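Succinate dehydrogenase subunit A (PDB 7D6V) probably oxidises succinate to fumarate as the FAD-binding flavoprotein subunit of a membrane-bound succinate dehydrogenase that passes electrons on to quinone. Local coordinates at residues Thr175-Asp180 and His230-Arg235; Ala185-Tyr190 and Val198-Pro203. One frame throughout, in Å; residues are numbered along the deposited sequence.

Interaction 1: Thr175-Asp180 and His230-Arg235; sequences TELILD and HALALR
Within the FAD-binding domain, the edge strand 172-179 of a small mixed beta-sheet packs against helix 230-236, and Glu176, Leu177, Leu232 and Arg235 carry the contact. The two axes come within 8.1 Å and diverge by 29°, so strand and helix run roughly parallel, with Glu176 level with Leu232. A classic beta bulge, in which Thr175 and Glu176 both face Phe188 of strand 184-191, interrupts the strand at this level.

The apolar part centres on Leu232. Its branch CD2 reaches the strand, touching the backbone at Glu176 CA at 3.7 Å. The same methyl meets Leu177 CG at 4.0 Å, the two leucine side chains crossing at about a right angle, while Leu177 CD1 rests 4.0 Å from the carbonyl Leu232 O. Leu177 also touches Ala187 of the neighbouring strand, so its side chain contacts both strand 184-191 and the helix. The side chain of Leu232 is about 5 Å from the bound FAD, which places this packing next to the bound cofactor.

The polar part is looser. Glu176 starts away from the helix, and the bend at chi2 (74°) helps bring its carboxylate back towards Arg235. Their flat groups are turned 76° apart, and no hydrogen bond joins the two segments. A firmer partner of the guanidinium is Asn542 of helix 532-556, whose OD1 is hydrogen-bonded to Arg235 NH1; this ties helix 230-236 to helix 532-556. One face of the guanidinium has Ala231 O over its centre, and Thr175 O approaches NH1 obliquely. Glu176 OE1 comes to the guanidinium edge, near its plane, as a long salt bridge of 3.6 Å to Arg235 NE.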
ATOM      1  N   THR A 175      -6.637  17.204  20.523  1.00 15.55           N
ATOM      2  CA  THR A 175      -5.625  17.978  21.224  1.00 15.55           C
ATOM      3  C   THR A 175      -5.778  17.975  22.737  1.00 15.55           C
ATOM      4  O   THR A 175      -4.826  18.337  23.432  1.00 15.55           O
ATOM      5  CB  THR A 175      -5.627  19.433  20.735  1.00 15.55           C
ATOM      6  OG1 THR A 175      -6.802  20.099  21.207  1.00 15.55           O
ATOM      7  CG2 THR A 175      -5.601  19.484  19.221  1.00 15.55           C
ATOM      8  N   GLU A 176      -6.936  17.586  23.263  1.00 17.09           N
ATOM      9  CA  GLU A 176      -7.152  17.596  24.700  1.00 17.09           C
ATOM     10  C   GLU A 176      -8.186  16.543  25.065  1.00 17.09           C
ATOM     11  O   GLU A 176      -9.045  16.179  24.260  1.00 17.09           O
ATOM     12  CB  GLU A 176      -7.612  18.975  25.187  1.00 17.09           C
ATOM     13  CG  GLU A 176      -7.419  19.220  26.671  1.00 17.09           C
ATOM     14  CD  GLU A 176      -5.965  19.448  27.041  1.00 17.09           C
ATOM     15  OE1 GLU A 176      -5.222  18.459  27.207  1.00 17.09           O
ATOM     16  OE2 GLU A 176      -5.563  20.624  27.160  1.00 17.09           O
ATOM     17  N   LEU A 177      -8.091  16.054  26.297  1.00 17.46           N
ATOM     18  CA  LEU A 177      -9.104  15.195  26.893  1.00 17.46           C
ATOM     19  C   LEU A 177      -9.789  15.963  28.010  1.00 17.46           C
ATOM     20  O   LEU A 177      -9.119  16.526  28.882  1.00 17.46           O
ATOM     21  CB  LEU A 177      -8.492  13.901  27.433  1.00 17.46           C
ATOM     22  CG  LEU A 177      -7.841  12.961  26.419  1.00 17.46           C
ATOM     23  CD1 LEU A 177      -7.341  11.708  27.104  1.00 17.46           C
ATOM     24  CD2 LEU A 177      -8.817  12.612  25.317  1.00 17.46           C
ATOM     25  N   ILE A 178     -11.109  15.989  27.983  1.00 19.50           N
ATOM     26  CA  ILE A 178     -11.895  16.757  28.940  1.00 19.50           C
ATOM     27  C   ILE A 178     -12.251  15.869  30.121  1.00 19.50           C
ATOM     28  O   ILE A 178     -12.647  14.710  29.954  1.00 19.50           O
ATOM     29  CB  ILE A 178     -13.155  17.338  28.273  1.00 19.50           C
ATOM     30  CG1 ILE A 178     -12.781  18.099  27.001  1.00 19.50           C
ATOM     31  CG2 ILE A 178     -13.897  18.244  29.235  1.00 19.50           C
ATOM     32  CD1 ILE A 178     -11.899  19.297  27.241  1.00 19.50           C
ATOM     33  N   LEU A 179     -12.107  16.416  31.323  1.00 22.52           N
ATOM     34  CA  LEU A 179     -12.373  15.698  32.558  1.00 22.52           C
ATOM     35  C   LEU A 179     -13.512  16.368  33.312  1.00 22.52           C
ATOM     36  O   LEU A 179     -13.710  17.582  33.218  1.00 22.52           O
ATOM     37  CB  LEU A 179     -11.125  15.648  33.444  1.00 22.52           C
ATOM     38  CG  LEU A 179     -10.217  14.422  33.349  1.00 22.52           C
ATOM     39  CD1 LEU A 179      -9.779  14.163  31.924  1.00 22.52           C
ATOM     40  CD2 LEU A 179      -9.011  14.618  34.238  1.00 22.52           C
ATOM     41  N   ASP A 180     -14.270  15.564  34.057  1.00 26.26           N
ATOM     42  CA  ASP A 180     -15.351  16.080  34.889  1.00 26.26           C
ATOM     43  C   ASP A 180     -14.930  16.202  36.350  1.00 26.26           C
ATOM     44  O   ASP A 180     -14.931  17.300  36.912  1.00 26.26           O
ATOM     45  CB  ASP A 180     -16.583  15.174  34.760  1.00 26.26           C
ATOM     46  CG  ASP A 180     -17.822  15.772  35.399  1.00 26.26           C
ATOM     47  OD1 ASP A 180     -17.756  16.920  35.885  1.00 26.26           O
ATOM     48  OD2 ASP A 180     -18.866  15.084  35.420  1.00 26.26           O
ATOM     49  N   HIS A 230       0.387   9.484  24.356  1.00 16.60           N
ATOM     50  CA  HIS A 230       1.247   9.536  25.533  1.00 16.60           C
ATOM     51  C   HIS A 230       1.040  10.842  26.287  1.00 16.60           C
ATOM     52  O   HIS A 230       0.735  10.843  27.484  1.00 16.60           O
ATOM     53  CB  HIS A 230       2.713   9.388  25.124  1.00 16.60           C
ATOM     54  CG  HIS A 230       3.024   8.109  24.410  1.00 16.60           C
ATOM     55  ND1 HIS A 230       3.644   7.046  25.027  1.00 16.60           N
ATOM     56  CD2 HIS A 230       2.814   7.729  23.128  1.00 16.60           C
ATOM     57  CE1 HIS A 230       3.799   6.064  24.158  1.00 16.60           C
ATOM     58  NE2 HIS A 230       3.302   6.452  22.999  1.00 16.60           N
ATOM     59  N   ALA A 231       1.150  11.968  25.579  1.00 16.76           N
ATOM     60  CA  ALA A 231       0.952  13.269  26.204  1.00 16.76           C
ATOM     61  C   ALA A 231      -0.498  13.491  26.606  1.00 16.76           C
ATOM     62  O   ALA A 231      -0.759  14.127  27.629  1.00 16.76           O
ATOM     63  CB  ALA A 231       1.415  14.378  25.264  1.00 16.76           C
ATOM     64  N   LEU A 232      -1.449  12.973  25.826  1.00 16.27           N
ATOM     65  CA  LEU A 232      -2.858  13.130  26.168  1.00 16.27           C
ATOM     66  C   LEU A 232      -3.183  12.451  27.491  1.00 16.27           C
ATOM     67  O   LEU A 232      -3.781  13.059  28.384  1.00 16.27           O
ATOM     68  CB  LEU A 232      -3.734  12.571  25.047  1.00 16.27           C
ATOM     69  CG  LEU A 232      -4.034  13.505  23.876  1.00 16.27           C
ATOM     70  CD1 LEU A 232      -4.756  12.763  22.769  1.00 16.27           C
ATOM     71  CD2 LEU A 232      -4.848  14.689  24.344  1.00 16.27           C
ATOM     72  N   ALA A 233      -2.783  11.186  27.642  1.00 16.64           N
ATOM     73  CA  ALA A 233      -3.013  10.475  28.893  1.00 16.64           C
ATOM     74  C   ALA A 233      -2.221  11.096  30.031  1.00 16.64           C
ATOM     75  O   ALA A 233      -2.704  11.177  31.168  1.00 16.64           O
ATOM     76  CB  ALA A 233      -2.649   9.001  28.733  1.00 16.64           C
ATOM     77  N   LEU A 234      -1.006  11.558  29.740  1.00 17.74           N
ATOM     78  CA  LEU A 234      -0.163  12.117  30.784  1.00 17.74           C
ATOM     79  C   LEU A 234      -0.746  13.421  31.320  1.00 17.74           C
ATOM     80  O   LEU A 234      -0.690  13.685  32.526  1.00 17.74           O
ATOM     81  CB  LEU A 234       1.244  12.303  30.221  1.00 17.74           C
ATOM     82  CG  LEU A 234       2.420  12.646  31.117  1.00 17.74           C
ATOM     83  CD1 LEU A 234       2.641  11.533  32.116  1.00 17.74           C
ATOM     84  CD2 LEU A 234       3.642  12.828  30.255  1.00 17.74           C
ATOM     85  N   ARG A 235      -1.331  14.241  30.443  1.00 17.05           N
ATOM     86  CA  ARG A 235      -1.990  15.467  30.880  1.00 17.05           C
ATOM     87  C   ARG A 235      -3.377  15.208  31.457  1.00 17.05           C
ATOM     88  O   ARG A 235      -3.862  16.007  32.264  1.00 17.05           O
ATOM     89  CB  ARG A 235      -2.084  16.463  29.723  1.00 17.05           C
ATOM     90  CG  ARG A 235      -0.751  17.062  29.307  1.00 17.05           C
ATOM     91  CD  ARG A 235      -0.929  18.251  28.373  1.00 17.05           C
ATOM     92  NE  ARG A 235      -1.617  17.894  27.138  1.00 17.05           N
ATOM     93  CZ  ARG A 235      -1.005  17.644  25.988  1.00 17.05           C
ATOM     94  NH1 ARG A 235      -1.711  17.324  24.915  1.00 17.05           N
ATOM     95  NH2 ARG A 235       0.314  17.711  25.910  1.00 17.05           N
TER

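Interaction 2: Ala185-Tyr190 and Val198-Pro203; sequences AGAFGY and VLFEAP
Val198 makes the most regular part of the pairing with 185-190: Val198 N donates to Gly189 O and Gly189 N to Val198 O, each at 2.9 Å, closing an antiparallel hydrogen-bonded pair. Its CG1, set between the backbone N and the carbonyl carbon, lies 3.6 Å from Gly189 O. Leu199 forms a non-hydrogen-bonded pair with Phe188, and both side chains project to the face covered by helix 458-469. Branch CD1 of Leu199 turns back to the strand, 3.4 Å from Ala187 O, while its CB lies at the edge of the Phe188 ring. Phe200 N then donates a nearly straight bond to Ala187 O (2.8 Å, 163° at the hydrogen). The return bond from Ala187 N to Phe200 O is bent to 138°, its donor above the carbonyl plane. The ring of Phe200 turns its edge to Ala187 O and meets Phe169 edge-to-face. At Glu201 the chain leaves the strand, Glu201 CA lying 4.2 Å from Gly186 CA, and Ala202 follows as loop. Gly186 shares a classic bulge with Ala185 opposite Ile178, at backbone angles suited to glycine. Paired strands at 162°, consecutive in the chain, define an antiparallel beta hairpin.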
ATOM      1  N   ALA A 185     -14.546  12.778  30.333  1.00 20.06           N
ATOM      2  CA  ALA A 185     -15.832  13.319  29.930  1.00 20.06           C
ATOM      3  C   ALA A 185     -15.940  13.570  28.436  1.00 20.06           C
ATOM      4  O   ALA A 185     -17.047  13.824  27.952  1.00 20.06           O
ATOM      5  CB  ALA A 185     -16.128  14.628  30.678  1.00 20.06           C
ATOM      6  N   GLY A 186     -14.845  13.505  27.699  1.00 17.90           N
ATOM      7  CA  GLY A 186     -14.892  13.697  26.266  1.00 17.90           C
ATOM      8  C   GLY A 186     -13.539  14.103  25.724  1.00 17.90           C
ATOM      9  O   GLY A 186     -12.558  14.225  26.456  1.00 17.90           O
ATOM     10  N   ALA A 187     -13.513  14.312  24.411  1.00 16.26           N
ATOM     11  CA  ALA A 187     -12.305  14.694  23.697  1.00 16.26           C
ATOM     12  C   ALA A 187     -12.567  15.944  22.874  1.00 16.26           C
ATOM     13  O   ALA A 187     -13.652  16.114  22.314  1.00 16.26           O
ATOM     14  CB  ALA A 187     -11.816  13.564  22.787  1.00 16.26           C
ATOM     15  N   PHE A 188     -11.566  16.814  22.804  1.00 16.36           N
ATOM     16  CA  PHE A 188     -11.640  18.062  22.060  1.00 16.36           C
ATOM     17  C   PHE A 188     -10.566  18.066  20.982  1.00 16.36           C
ATOM     18  O   PHE A 188      -9.419  17.697  21.240  1.00 16.36           O
ATOM     19  CB  PHE A 188     -11.466  19.261  22.999  1.00 16.36           C
ATOM     20  CG  PHE A 188     -11.463  20.590  22.303  1.00 16.36           C
ATOM     21  CD1 PHE A 188     -12.647  21.262  22.062  1.00 16.36           C
ATOM     22  CD2 PHE A 188     -10.276  21.176  21.905  1.00 16.36           C
ATOM     23  CE1 PHE A 188     -12.645  22.485  21.429  1.00 16.36           C
ATOM     24  CE2 PHE A 188     -10.273  22.396  21.268  1.00 16.36           C
ATOM     25  CZ  PHE A 188     -11.457  23.050  21.033  1.00 16.36           C
ATOM     26  N   GLY A 189     -10.937  18.479  19.777  1.00 14.96           N
ATOM     27  CA  GLY A 189      -9.982  18.509  18.695  1.00 14.96           C
ATOM     28  C   GLY A 189     -10.441  19.420  17.581  1.00 14.96           C
ATOM     29  O   GLY A 189     -11.391  20.187  17.733  1.00 14.96           O
ATOM     30  N   TYR A 190      -9.757  19.316  16.446  1.00 14.84           N
ATOM     31  CA  TYR A 190     -10.062  20.147  15.294  1.00 14.84           C
ATOM     32  C   TYR A 190     -10.062  19.298  14.033  1.00 14.84           C
ATOM     33  O   TYR A 190      -9.402  18.259  13.963  1.00 14.84           O
ATOM     34  CB  TYR A 190      -9.059  21.304  15.143  1.00 14.84           C
ATOM     35  CG  TYR A 190      -7.636  20.855  14.908  1.00 14.84           C
ATOM     36  CD1 TYR A 190      -6.777  20.633  15.970  1.00 14.84           C
ATOM     37  CD2 TYR A 190      -7.152  20.650  13.623  1.00 14.84           C
ATOM     38  CE1 TYR A 190      -5.481  20.219  15.761  1.00 14.84           C
ATOM     39  CE2 TYR A 190      -5.861  20.233  13.407  1.00 14.84           C
ATOM     40  CZ  TYR A 190      -5.028  20.023  14.479  1.00 14.84           C
ATOM     41  OH  TYR A 190      -3.735  19.608  14.272  1.00 14.84           O
ATOM     42  N   VAL A 198     -14.212  20.482  17.173  1.00 15.98           N
ATOM     43  CA  VAL A 198     -15.176  19.426  17.432  1.00 15.98           C
ATOM     44  C   VAL A 198     -14.954  18.893  18.842  1.00 15.98           C
ATOM     45  O   VAL A 198     -13.816  18.665  19.269  1.00 15.98           O
ATOM     46  CB  VAL A 198     -15.075  18.302  16.377  1.00 15.98           C
ATOM     47  CG1 VAL A 198     -13.668  17.730  16.318  1.00 15.98           C
ATOM     48  CG2 VAL A 198     -16.090  17.211  16.656  1.00 15.98           C
ATOM     49  N   LEU A 199     -16.051  18.729  19.572  1.00 16.30           N
ATOM     50  CA  LEU A 199     -16.045  18.183  20.920  1.00 16.30           C
ATOM     51  C   LEU A 199     -16.864  16.903  20.936  1.00 16.30           C
ATOM     52  O   LEU A 199     -18.041  16.909  20.562  1.00 16.30           O
ATOM     53  CB  LEU A 199     -16.607  19.189  21.923  1.00 16.30           C
ATOM     54  CG  LEU A 199     -16.929  18.631  23.307  1.00 16.30           C
ATOM     55  CD1 LEU A 199     -15.661  18.233  24.040  1.00 16.30           C
ATOM     56  CD2 LEU A 199     -17.725  19.638  24.110  1.00 16.30           C
ATOM     57  N   PHE A 200     -16.243  15.818  21.375  1.00 16.13           N
ATOM     58  CA  PHE A 200     -16.928  14.561  21.623  1.00 16.13           C
ATOM     59  C   PHE A 200     -17.230  14.451  23.110  1.00 16.13           C
ATOM     60  O   PHE A 200     -16.490  14.964  23.948  1.00 16.13           O
ATOM     61  CB  PHE A 200     -16.079  13.381  21.152  1.00 16.13           C
ATOM     62  CG  PHE A 200     -15.688  13.464  19.705  1.00 16.13           C
ATOM     63  CD1 PHE A 200     -16.501  12.929  18.723  1.00 16.13           C
ATOM     64  CD2 PHE A 200     -14.515  14.088  19.325  1.00 16.13           C
ATOM     65  CE1 PHE A 200     -16.147  13.011  17.395  1.00 16.13           C
ATOM     66  CE2 PHE A 200     -14.158  14.171  17.999  1.00 16.13           C
ATOM     67  CZ  PHE A 200     -14.973  13.632  17.034  1.00 16.13           C
ATOM     68  N   GLU A 201     -18.337  13.793  23.433  1.00 19.11           N
ATOM     69  CA  GLU A 201     -18.859  13.754  24.795  1.00 19.11           C
ATOM     70  C   GLU A 201     -19.063  12.317  25.250  1.00 19.11           C
ATOM     71  O   GLU A 201     -20.120  11.942  25.761  1.00 19.11           O
ATOM     72  CB  GLU A 201     -20.151  14.554  24.902  1.00 19.11           C
ATOM     73  CG  GLU A 201     -19.940  16.049  24.997  1.00 19.11           C
ATOM     74  CD  GLU A 201     -21.163  16.835  24.575  1.00 19.11           C
ATOM     75  OE1 GLU A 201     -21.433  16.903  23.358  1.00 19.11           O
ATOM     76  OE2 GLU A 201     -21.855  17.388  25.456  1.00 19.11           O
ATOM     77  N   ALA A 202     -18.059  11.493  25.056  1.00 17.82           N
ATOM     78  CA  ALA A 202     -18.187  10.112  25.486  1.00 17.82           C
ATOM     79  C   ALA A 202     -17.624   9.920  26.890  1.00 17.82           C
ATOM     80  O   ALA A 202     -16.655  10.580  27.273  1.00 17.82           O
ATOM     81  CB  ALA A 202     -17.460   9.186  24.520  1.00 17.82           C
ATOM     82  N   PRO A 203     -18.215   9.018  27.680  1.00 18.47           N
ATOM     83  CA  PRO A 203     -17.663   8.724  29.010  1.00 18.47           C
ATOM     84  C   PRO A 203     -16.439   7.822  28.997  1.00 18.47           C
ATOM     85  O   PRO A 203     -15.811   7.655  30.050  1.00 18.47           O
ATOM     86  CB  PRO A 203     -18.834   8.042  29.727  1.00 18.47           C
ATOM     87  CG  PRO A 203     -19.645   7.453  28.643  1.00 18.47           C
ATOM     88  CD  PRO A 203     -19.513   8.361  27.459  1.00 18.47           C
TER

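In the fold
Both interactions involve one mixed four-stranded sheet of the FAD-binding domain, and their centres lie 11 Å apart. Along the chain, strand 172-179 leads into 184-191, then 197-200, and helix 230-236 follows, so interaction 2 forms wholly between the two partners of interaction 1. Strands 172-179 and 184-191 are neighbours: Ile178 N and O probably hydrogen-bond Gly186 O and Ala185 N, both at 2.7 Å, and Thr175 packs on Tyr190. Interaction 2 pairs the two inner strands, whereas interaction 1 sets the outermost strand 172-179 against the helix beside FAD. Through strand 172-179 the hairpin is joined, by way of interaction 1, to that helix.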